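Local coordinates for outer membrane protein SusF (Bacteroides thetaiotaomicron, PDB 4FE9) that binds starch at the bacterial cell surface through carbohydrate-binding modules, before the glycan is transported into the periplasm for degradation, at residues Glu50-Ser55 and His86-Ala91; Asn68-Asn73 and Leu113-Asn118; Glu262-Gly267 and Trp282-Pro287; Lys292-Gly297 and Tyr353-Gly358. All blocks are in the same frame, centred on the assembly; numbering follows the deposited sequence.

In the fold
The four contacts form two well-separated pairs in an elongated, beta-rich monomer. Interactions 1 and 2 share the N-terminal domain, their centres about 11 Å apart, and alternate along the chain: 50-55, 68-73, 86-91, then 113-118. They meet in the core, where F88 and A52 of the first pack on I117 of the second. Interactions 3 and 4 follow in series in carbohydrate-binding module 2, with centres about 10 Å apart; the neighbouring strands 283-287 and 294-301 join them in one antiparallel sheet. Some 60 Å separates the centres of interactions 1 and 3. Each pair thus illustrates how strands assemble one domain, the second belonging to a starch-binding module.

Interaction 1 (Glu50-Ser55 and His86-Ala91); sequences EIAKLS and HVFKVA
In the Ig-like N-terminal domain, E50-S55 and H86-A91 form an antiparallel strand pair in which E50 and K53 flank V87 on one face. The CG1 branch of V87, anti to its backbone N (chi1 -179°), is set against E50 CB at 3.6 Å and lies near A52 O. Its other branch, CG2, meets K53 CG at 4.0 Å. On this face, too, E50 and K89 run side by side, pointing the same way; E50 OE2 stays 4.2 Å from K89 NZ, beyond a salt bridge, although the opposite charges probably still attract.

The inner face is apolar. I51 crosses V90 at about a right angle, with the two CG2 methyls 3.9 Å apart. The ring of F88 turns its edge to the opposing backbone, and its CE2 approaches L54 N at 3.9 Å. The ring also packs on F31 of strand 27-33 and on I117 of strand 111-122, which places it in the domain interior.

The register is the instructive point. F88 O accepts from I51 N at 2.9 Å, whereas F88 N donates to A52 O, so two residues stand opposite one. E50 therefore pairs with K89 but K53 with V87, and both E50 and K53 point to the same face. One extra residue in one strand, twisting an antiparallel pair, is the signature of a beta bulge, here within an Ig-like sandwich.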
# COMPACT_ATOMS: atom_id res chain seq x y z
N GLU A 50 35.81 0.30 -13.01
CA GLU A 50 36.01 -1.11 -13.26
C GLU A 50 35.36 -1.88 -12.19
O GLU A 50 35.84 -1.88 -11.03
CB GLU A 50 37.50 -1.43 -13.23
CG GLU A 50 38.37 -0.30 -13.72
CD GLU A 50 39.81 -0.76 -14.07
OE1 GLU A 50 40.38 -1.60 -13.33
OE2 GLU A 50 40.39 -0.22 -15.03
N ILE A 51 34.38 -2.70 -12.55
CA ILE A 51 33.59 -3.35 -11.53
C ILE A 51 33.86 -4.85 -11.37
O ILE A 51 33.49 -5.45 -10.35
CB ILE A 51 32.09 -3.05 -11.68
CG1 ILE A 51 31.56 -3.60 -12.99
CG2 ILE A 51 31.85 -1.55 -11.60
CD1 ILE A 51 30.02 -3.53 -13.10
N ALA A 52 34.51 -5.45 -12.36
CA ALA A 52 34.78 -6.86 -12.33
C ALA A 52 35.89 -7.22 -13.32
O ALA A 52 36.26 -6.40 -14.19
CB ALA A 52 33.50 -7.67 -12.61
N LYS A 53 36.46 -8.40 -13.16
CA LYS A 53 37.56 -8.85 -14.02
C LYS A 53 37.42 -10.35 -14.22
O LYS A 53 37.02 -11.04 -13.31
CB LYS A 53 38.90 -8.52 -13.36
CG LYS A 53 40.13 -8.87 -14.19
CD LYS A 53 41.43 -8.50 -13.40
CE LYS A 53 42.71 -8.93 -14.16
NZ LYS A 53 42.52 -8.85 -15.61
N LEU A 54 37.59 -10.81 -15.47
CA LEU A 54 37.75 -12.24 -15.72
C LEU A 54 39.17 -12.66 -15.43
O LEU A 54 40.10 -12.17 -16.05
CB LEU A 54 37.40 -12.59 -17.18
CG LEU A 54 37.73 -14.04 -17.55
CD1 LEU A 54 36.85 -14.97 -16.75
CD2 LEU A 54 37.52 -14.25 -19.03
N SER A 55 39.34 -13.45 -14.39
CA SER A 55 40.68 -13.74 -13.89
C SER A 55 41.25 -14.97 -14.57
O SER A 55 42.43 -15.01 -14.87
CB SER A 55 40.66 -13.93 -12.39
OG SER A 55 40.52 -12.67 -11.76
N HIS A 86 40.21 -8.01 -20.21
CA HIS A 86 38.99 -8.60 -19.67
C HIS A 86 38.60 -7.99 -18.32
O HIS A 86 38.00 -8.65 -17.48
CB HIS A 86 39.11 -10.14 -19.59
CG HIS A 86 39.35 -10.80 -20.92
ND1 HIS A 86 40.58 -11.30 -21.30
CD2 HIS A 86 38.54 -10.92 -22.01
CE1 HIS A 86 40.51 -11.74 -22.54
NE2 HIS A 86 39.30 -11.49 -23.01
N VAL A 87 38.78 -6.68 -18.21
CA VAL A 87 38.16 -5.90 -17.15
C VAL A 87 36.87 -5.25 -17.64
O VAL A 87 36.79 -4.80 -18.77
CB VAL A 87 39.13 -4.80 -16.62
CG1 VAL A 87 38.48 -4.02 -15.50
CG2 VAL A 87 40.41 -5.43 -16.14
N PHE A 88 35.81 -5.37 -16.84
CA PHE A 88 34.48 -4.85 -17.18
C PHE A 88 34.27 -3.46 -16.62
O PHE A 88 34.51 -3.20 -15.41
CB PHE A 88 33.40 -5.81 -16.67
CG PHE A 88 33.48 -7.17 -17.27
CD1 PHE A 88 32.79 -7.46 -18.46
CD2 PHE A 88 34.44 -8.08 -16.84
CE1 PHE A 88 32.99 -8.67 -19.13
CE2 PHE A 88 34.63 -9.30 -17.49
CZ PHE A 88 33.91 -9.59 -18.64
N LYS A 89 33.95 -2.53 -17.51
CA LYS A 89 33.80 -1.10 -17.15
C LYS A 89 32.36 -0.64 -17.38
O LYS A 89 31.71 -1.04 -18.38
CB LYS A 89 34.72 -0.26 -18.03
CG LYS A 89 36.19 -0.43 -17.76
CD LYS A 89 36.94 0.78 -18.30
CE LYS A 89 38.36 0.42 -18.65
NZ LYS A 89 39.27 1.61 -18.60
N VAL A 90 31.88 0.26 -16.51
CA VAL A 90 30.61 0.91 -16.72
C VAL A 90 30.78 2.40 -16.46
O VAL A 90 31.73 2.82 -15.78
CB VAL A 90 29.50 0.35 -15.77
CG1 VAL A 90 29.18 -1.12 -16.12
CG2 VAL A 90 29.92 0.47 -14.29
N ALA A 91 29.87 3.21 -17.00
CA ALA A 91 29.84 4.64 -16.68
C ALA A 91 29.32 4.81 -15.25
O ALA A 91 28.31 4.23 -14.89
CB ALA A 91 28.89 5.43 -17.72

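Interaction 2 (Asn68-Asn73 and Leu113-Asn118); sequences NSLTLN and LKISIN
N118 reaches across to S69 and N68, and its side chain can be followed atom by atom. CB lies 3.4 Å from S69 OG. CG, anti to the backbone N (chi1 -177°), comes near N68 ND2 and N68 CB, and OD1 at the tip accepts from N68 ND2 at 2.8 Å. This bond is almost straight (175°): OD1 lies in the amide plane of N68, while ND2 stands above the carbonyl plane of N118, and the two amide planes are 73° apart. Q130 NE2 is a second donor to OD1, and S120 OG a second partner of N68 ND2. An alanine at N118 would probably leave N68 ND2 and Q130 NE2 without this shared acceptor and let the N68 amide turn more easily.

At the other end N73 closes the pair, its OD1 taking the K114 N-H at 2.8 Å. Between the ends, a water bridges S69 OG and S116 O. The opposite face is apolar: L72 lies side by side with I115, CD2 to CG1 at 3.5 Å, and L70 is aligned likewise with I117.

The backbone carbonyl of N118 receives two donors, N68 N at 2.7 Å in a bent bond and S69 N at 3.2 Å. Two consecutive residues facing one across antiparallel strands, where the chain turns a corner, make a classic beta bulge.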
# COMPACT_ATOMS: atom_id res chain seq x y z
N ASN A 68 27.36 -12.51 -22.93
CA ASN A 68 25.94 -12.76 -23.26
C ASN A 68 25.02 -11.93 -22.38
O ASN A 68 23.92 -11.57 -22.78
CB ASN A 68 25.57 -14.26 -23.07
CG ASN A 68 26.48 -15.17 -23.80
OD1 ASN A 68 26.84 -14.91 -24.95
ND2 ASN A 68 27.01 -16.17 -23.09
N SER A 69 25.40 -11.74 -21.13
CA SER A 69 24.63 -10.80 -20.29
C SER A 69 25.41 -10.38 -19.07
O SER A 69 26.34 -11.06 -18.68
CB SER A 69 23.28 -11.41 -19.88
OG SER A 69 23.45 -12.45 -18.95
N LEU A 70 25.25 -9.12 -18.68
CA LEU A 70 25.80 -8.63 -17.42
C LEU A 70 24.69 -8.01 -16.61
O LEU A 70 24.05 -7.07 -17.05
CB LEU A 70 26.89 -7.60 -17.68
CG LEU A 70 27.62 -7.03 -16.46
CD1 LEU A 70 29.01 -6.56 -16.81
CD2 LEU A 70 26.83 -5.89 -15.91
N THR A 71 24.33 -8.64 -15.51
CA THR A 71 23.20 -8.17 -14.77
C THR A 71 23.60 -7.70 -13.37
O THR A 71 24.65 -8.07 -12.88
CB THR A 71 22.07 -9.23 -14.70
OG1 THR A 71 22.45 -10.27 -13.82
CG2 THR A 71 21.81 -9.81 -16.04
N LEU A 72 22.83 -6.78 -12.80
CA LEU A 72 23.06 -6.33 -11.42
C LEU A 72 21.83 -6.67 -10.57
O LEU A 72 20.70 -6.57 -11.06
CB LEU A 72 23.35 -4.82 -11.37
CG LEU A 72 24.50 -4.37 -12.27
CD1 LEU A 72 24.40 -2.89 -12.60
CD2 LEU A 72 25.86 -4.70 -11.62
N ASN A 73 22.07 -7.28 -9.41
CA ASN A 73 20.98 -7.79 -8.59
C ASN A 73 19.91 -8.52 -9.41
O ASN A 73 18.72 -8.24 -9.28
CB ASN A 73 20.37 -6.66 -7.75
CG ASN A 73 21.36 -6.08 -6.73
OD1 ASN A 73 22.52 -6.49 -6.67
ND2 ASN A 73 20.91 -5.08 -5.99
N LEU A 113 25.68 -4.49 -4.64
CA LEU A 113 25.37 -4.90 -5.98
C LEU A 113 26.03 -6.26 -6.25
O LEU A 113 27.25 -6.38 -6.24
CB LEU A 113 25.92 -3.89 -6.96
CG LEU A 113 25.41 -2.45 -6.85
CD1 LEU A 113 26.28 -1.52 -7.68
CD2 LEU A 113 23.94 -2.42 -7.32
N LYS A 114 25.22 -7.24 -6.62
CA LYS A 114 25.67 -8.52 -7.04
C LYS A 114 25.72 -8.57 -8.58
O LYS A 114 24.77 -8.20 -9.25
CB LYS A 114 24.74 -9.58 -6.45
CG LYS A 114 24.99 -11.01 -6.88
CD LYS A 114 24.07 -11.97 -6.08
CE LYS A 114 23.17 -12.81 -7.00
NZ LYS A 114 22.01 -12.02 -7.54
N ILE A 115 26.92 -8.77 -9.11
CA ILE A 115 27.18 -8.73 -10.55
C ILE A 115 27.27 -10.14 -11.11
O ILE A 115 28.05 -10.96 -10.62
CB ILE A 115 28.47 -8.01 -10.86
CG1 ILE A 115 28.45 -6.63 -10.20
CG2 ILE A 115 28.67 -7.88 -12.35
CD1 ILE A 115 29.75 -5.98 -10.15
N SER A 116 26.40 -10.44 -12.05
CA SER A 116 26.37 -11.75 -12.69
C SER A 116 26.75 -11.60 -14.16
O SER A 116 26.00 -10.97 -14.91
CB SER A 116 24.95 -12.33 -12.60
OG SER A 116 24.95 -13.73 -12.74
N ILE A 117 27.91 -12.14 -14.56
CA ILE A 117 28.34 -12.08 -15.96
C ILE A 117 28.24 -13.45 -16.63
O ILE A 117 28.74 -14.45 -16.11
CB ILE A 117 29.78 -11.59 -16.11
CG1 ILE A 117 29.95 -10.21 -15.46
CG2 ILE A 117 30.15 -11.50 -17.59
CD1 ILE A 117 31.37 -9.72 -15.39
N ASN A 118 27.41 -13.53 -17.65
CA ASN A 118 27.26 -14.76 -18.42
C ASN A 118 28.08 -14.61 -19.70
O ASN A 118 27.79 -13.73 -20.54
CB ASN A 118 25.76 -14.98 -18.74
CG ASN A 118 25.49 -16.28 -19.48
OD1 ASN A 118 26.25 -16.69 -20.40
ND2 ASN A 118 24.37 -16.89 -19.18
O HOH W 1 24.13 -12.34 -16.30
O HOH W 2 23.00 -10.15 -10.68

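Interaction 3 (Glu262-Gly267 and Trp282-Pro287); sequences ELYMTG and WKALVP. With EDO (1,2-ethanediol), chain F.
L263 O takes the N-H of L285 at 2.9 Å, and a water links L263 N to L285 O, fastening the start of the pair. Y264 comes next: its CB meets W282 CE3, while ring atoms CD1 and CE1 lie against A284, with CE1 3.7 Å from A284 CB. Its hydroxyl donates to E262 OE1 at 2.9 Å, arriving from above the carboxylate plane. A valine in place of Y264 would probably leave E262 without this donor and open a gap beside A284. M265 exchanges two backbone hydrogen bonds with K283, and its CB touches L285 CD1 at 3.9 Å. T266 then lies over one face of the W282 six-membered ring in a CH-pi contact, CB 3.8 Å from the ring centroid. Its CG2 approaches CZ3 at 3.5 Å, and OG1 is bound to A281 O.

W282 is held in turn by its indole N-H on G273 O and by an edge-to-face stack with W315, a residue of the glycan pocket. Within the module's antiparallel sheet, strand 264-267 lies between 306-310 and 283-287, and 283-287 is bonded in turn to strand 294-301 through the backbones of V286 and W296.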
# COMPACT_ATOMS: atom_id res chain seq x y z
N GLU A 262 -20.56 4.12 -1.16
CA GLU A 262 -21.29 2.89 -0.78
C GLU A 262 -20.57 1.69 -1.31
O GLU A 262 -19.89 1.77 -2.33
CB GLU A 262 -22.71 2.94 -1.34
CG GLU A 262 -23.55 4.13 -0.79
CD GLU A 262 -25.03 4.09 -1.25
OE1 GLU A 262 -25.35 3.42 -2.27
OE2 GLU A 262 -25.86 4.79 -0.63
N LEU A 263 -20.88 0.53 -0.75
CA LEU A 263 -20.29 -0.73 -1.20
C LEU A 263 -21.21 -1.91 -0.94
O LEU A 263 -21.91 -1.95 0.09
CB LEU A 263 -18.94 -0.98 -0.51
CG LEU A 263 -18.07 -2.03 -1.20
CD1 LEU A 263 -17.44 -1.46 -2.48
CD2 LEU A 263 -17.02 -2.57 -0.26
N TYR A 264 -21.25 -2.83 -1.89
CA TYR A 264 -22.20 -3.93 -1.87
C TYR A 264 -21.47 -5.21 -2.21
O TYR A 264 -20.44 -5.18 -2.90
CB TYR A 264 -23.31 -3.70 -2.88
CG TYR A 264 -24.18 -2.49 -2.60
CD1 TYR A 264 -25.36 -2.60 -1.86
CD2 TYR A 264 -23.84 -1.24 -3.12
CE1 TYR A 264 -26.17 -1.49 -1.62
CE2 TYR A 264 -24.62 -0.12 -2.86
CZ TYR A 264 -25.76 -0.24 -2.08
OH TYR A 264 -26.55 0.85 -1.89
N MET A 265 -21.91 -6.29 -1.58
CA MET A 265 -21.37 -7.62 -1.80
C MET A 265 -22.43 -8.49 -2.43
O MET A 265 -23.61 -8.39 -2.09
CB MET A 265 -20.94 -8.24 -0.47
CG MET A 265 -20.48 -9.71 -0.57
SD MET A 265 -19.81 -10.32 0.96
CE MET A 265 -21.34 -10.74 1.80
N THR A 266 -22.04 -9.18 -3.50
CA THR A 266 -22.81 -10.28 -4.03
C THR A 266 -21.92 -11.52 -4.11
O THR A 266 -20.82 -11.54 -3.52
CB THR A 266 -23.40 -9.94 -5.41
OG1 THR A 266 -24.37 -10.92 -5.78
CG2 THR A 266 -22.29 -9.85 -6.48
N GLY A 267 -22.43 -12.59 -4.71
CA GLY A 267 -21.95 -13.92 -4.40
C GLY A 267 -22.66 -15.03 -5.13
O GLY A 267 -23.75 -14.83 -5.71
N TRP A 282 -27.87 -8.29 -3.52
CA TRP A 282 -26.77 -7.33 -3.16
C TRP A 282 -26.86 -6.89 -1.72
O TRP A 282 -27.87 -6.31 -1.32
CB TRP A 282 -26.83 -6.10 -4.05
CG TRP A 282 -26.66 -6.39 -5.46
CD1 TRP A 282 -27.63 -6.73 -6.34
CD2 TRP A 282 -25.41 -6.53 -6.16
NE1 TRP A 282 -27.08 -7.01 -7.58
CE2 TRP A 282 -25.72 -6.87 -7.50
CE3 TRP A 282 -24.07 -6.33 -5.80
CZ2 TRP A 282 -24.74 -6.97 -8.49
CZ3 TRP A 282 -23.09 -6.43 -6.79
CH2 TRP A 282 -23.43 -6.81 -8.10
N LYS A 283 -25.82 -7.16 -0.94
CA LYS A 283 -25.82 -6.81 0.47
C LYS A 283 -25.00 -5.53 0.70
O LYS A 283 -23.79 -5.51 0.44
CB LYS A 283 -25.21 -7.94 1.30
CG LYS A 283 -25.85 -9.34 1.06
CD LYS A 283 -27.14 -9.48 1.83
CE LYS A 283 -28.31 -9.55 0.89
NZ LYS A 283 -29.46 -10.34 1.45
N ALA A 284 -25.63 -4.51 1.25
CA ALA A 284 -24.93 -3.27 1.60
C ALA A 284 -23.96 -3.52 2.76
O ALA A 284 -24.27 -4.26 3.68
CB ALA A 284 -25.94 -2.17 1.96
N LEU A 285 -22.71 -3.05 2.62
CA LEU A 285 -21.83 -2.91 3.80
C LEU A 285 -22.01 -1.55 4.48
O LEU A 285 -22.56 -0.65 3.92
CB LEU A 285 -20.37 -3.12 3.44
CG LEU A 285 -19.96 -4.60 3.23
CD1 LEU A 285 -20.41 -5.07 1.80
CD2 LEU A 285 -18.44 -4.77 3.44
N VAL A 286 -21.49 -1.43 5.69
CA VAL A 286 -21.71 -0.26 6.51
C VAL A 286 -20.47 0.64 6.44
O VAL A 286 -19.34 0.17 6.69
CB VAL A 286 -21.95 -0.68 7.96
CG1 VAL A 286 -22.28 0.57 8.87
CG2 VAL A 286 -23.09 -1.75 8.03
N PRO A 287 -20.64 1.93 6.06
CA PRO A 287 -19.43 2.79 6.06
C PRO A 287 -18.83 2.95 7.47
O PRO A 287 -19.56 3.12 8.43
CB PRO A 287 -19.94 4.15 5.49
CG PRO A 287 -21.43 4.16 5.73
CD PRO A 287 -21.90 2.70 5.95
C1 EDO F . -24.44 -6.54 7.94
O1 EDO F . -23.53 -6.45 9.04
C2 EDO F . -24.11 -5.41 6.99
O2 EDO F . -25.05 -5.42 5.91
O HOH W 3 -22.83 0.99 1.70

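Interaction 4 (Lys292-Gly297 and Tyr353-Gly358); sequences KGTFWG and YVSVIG
T294 and S355 face each other in the antiparallel sheet of carbohydrate-binding module 2, where strand 294-301 is flanked by 283-287 and 348-357. These two residues form a non-hydrogen-bonded pair, and the T294 methyl CG2 is turned toward the serine side chain, 3.7 Å from S355 CB in the conformer described. As T294 has two deposited conformers, this contact holds for one of them.

W296 and Y353, the next pair on that face, show how first torsions can part two large rings whose backbones are neighbours. Y353 has CG anti to the backbone N (chi1 170°), whereas W296 has CG between the backbone N and the carbonyl carbon (chi1 69°). The indole leads away to V286 and the phenol packs against E364 and E366; what Y353 offers strand 294-297 is mainly CD2, 4.0 Å from F295 O.

F295 and V354 point to the other face. They touch each other little, yet both pack on L285, so the leucine gathers them into the interior. At the far end K292 crosses I357 at about a right angle, CD to CG1 at 4.1 Å, before its ammonium reaches N257 O.

Between these ends G293 adopts a positive phi of 68°, and any CB there would collide with V356 O. The bare glycine lets the chains close up, and V356 N donates to G293 O at 2.8 Å.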
# COMPACT_ATOMS: atom_id res chain seq x y z
N LYS A 292 -12.69 7.41 4.91
CA LYS A 292 -12.80 7.36 3.45
C LYS A 292 -12.77 5.92 2.86
O LYS A 292 -11.77 5.23 2.94
CB LYS A 292 -11.65 8.19 2.85
CG LYS A 292 -11.66 8.34 1.34
CD LYS A 292 -10.36 9.03 0.85
CE LYS A 292 -10.50 10.55 0.85
NZ LYS A 292 -11.19 11.01 -0.38
N GLY A 293 -13.82 5.56 2.14
CA GLY A 293 -13.77 4.37 1.29
C GLY A 293 -13.67 3.06 2.09
O GLY A 293 -13.28 2.03 1.55
N THR A 294 -14.03 3.10 3.36
CA THR A 294 -13.93 1.92 4.20
C THR A 294 -15.27 1.49 4.78
O THR A 294 -16.09 2.34 5.19
CB THR A 294 -12.91 2.11 5.31
OG1 THR A 294 -13.40 3.05 6.27
CG2 THR A 294 -11.62 2.62 4.73
N PHE A 295 -15.48 0.17 4.83
CA PHE A 295 -16.81 -0.43 5.04
C PHE A 295 -16.65 -1.72 5.80
O PHE A 295 -15.55 -2.29 5.84
CB PHE A 295 -17.51 -0.73 3.70
CG PHE A 295 -17.67 0.45 2.84
CD1 PHE A 295 -18.82 1.21 2.90
CD2 PHE A 295 -16.71 0.77 1.90
CE1 PHE A 295 -18.96 2.35 2.11
CE2 PHE A 295 -16.86 1.88 1.07
CZ PHE A 295 -17.97 2.68 1.19
N TRP A 296 -17.73 -2.18 6.42
CA TRP A 296 -17.73 -3.43 7.15
C TRP A 296 -19.12 -4.08 7.16
O TRP A 296 -20.14 -3.44 6.80
CB TRP A 296 -17.18 -3.26 8.57
CG TRP A 296 -18.10 -2.45 9.50
CD1 TRP A 296 -18.23 -1.08 9.55
CD2 TRP A 296 -19.13 -2.97 10.36
NE1 TRP A 296 -19.27 -0.72 10.39
CE2 TRP A 296 -19.80 -1.86 10.94
CE3 TRP A 296 -19.60 -4.26 10.64
CZ2 TRP A 296 -20.82 -2.01 11.85
CZ3 TRP A 296 -20.57 -4.42 11.60
CH2 TRP A 296 -21.17 -3.30 12.20
N GLY A 297 -19.14 -5.39 7.41
CA GLY A 297 -20.39 -6.08 7.62
C GLY A 297 -20.14 -7.35 8.38
O GLY A 297 -19.02 -7.86 8.41
N TYR A 353 -14.11 -6.62 6.46
CA TYR A 353 -13.65 -5.24 6.40
C TYR A 353 -13.03 -4.94 5.03
O TYR A 353 -12.18 -5.71 4.56
CB TYR A 353 -12.64 -5.00 7.50
CG TYR A 353 -11.90 -3.70 7.42
CD1 TYR A 353 -10.74 -3.58 6.66
CD2 TYR A 353 -12.28 -2.61 8.19
CE1 TYR A 353 -10.00 -2.40 6.65
CE2 TYR A 353 -11.56 -1.44 8.20
CZ TYR A 353 -10.42 -1.33 7.40
OH TYR A 353 -9.72 -0.15 7.38
N VAL A 354 -13.54 -3.90 4.34
CA VAL A 354 -13.13 -3.59 2.97
C VAL A 354 -12.74 -2.08 2.84
O VAL A 354 -13.42 -1.19 3.40
CB VAL A 354 -14.23 -3.89 1.93
CG1 VAL A 354 -13.73 -3.60 0.50
CG2 VAL A 354 -14.73 -5.33 2.04
N SER A 355 -11.62 -1.81 2.20
CA SER A 355 -11.17 -0.43 2.00
C SER A 355 -10.81 -0.21 0.54
O SER A 355 -10.17 -1.07 -0.08
CB SER A 355 -9.98 -0.15 2.91
OG SER A 355 -9.60 1.21 2.84
N VAL A 356 -11.30 0.87 -0.04
CA VAL A 356 -11.08 1.16 -1.48
C VAL A 356 -10.77 2.65 -1.61
O VAL A 356 -11.60 3.51 -1.25
CB VAL A 356 -12.36 0.86 -2.30
CG1 VAL A 356 -12.17 1.21 -3.79
CG2 VAL A 356 -12.77 -0.59 -2.14
N ILE A 357 -9.54 2.97 -1.96
CA ILE A 357 -9.23 4.32 -2.30
C ILE A 357 -8.53 4.37 -3.63
O ILE A 357 -7.54 3.67 -3.83
CB ILE A 357 -8.39 5.00 -1.24
CG1 ILE A 357 -9.19 5.16 0.04
CG2 ILE A 357 -7.93 6.40 -1.73
CD1 ILE A 357 -8.38 4.96 1.28
N GLY A 358 -9.13 5.08 -4.58
CA GLY A 358 -8.68 5.05 -5.95
C GLY A 358 -8.55 3.63 -6.47
O GLY A 358 -9.54 2.90 -6.53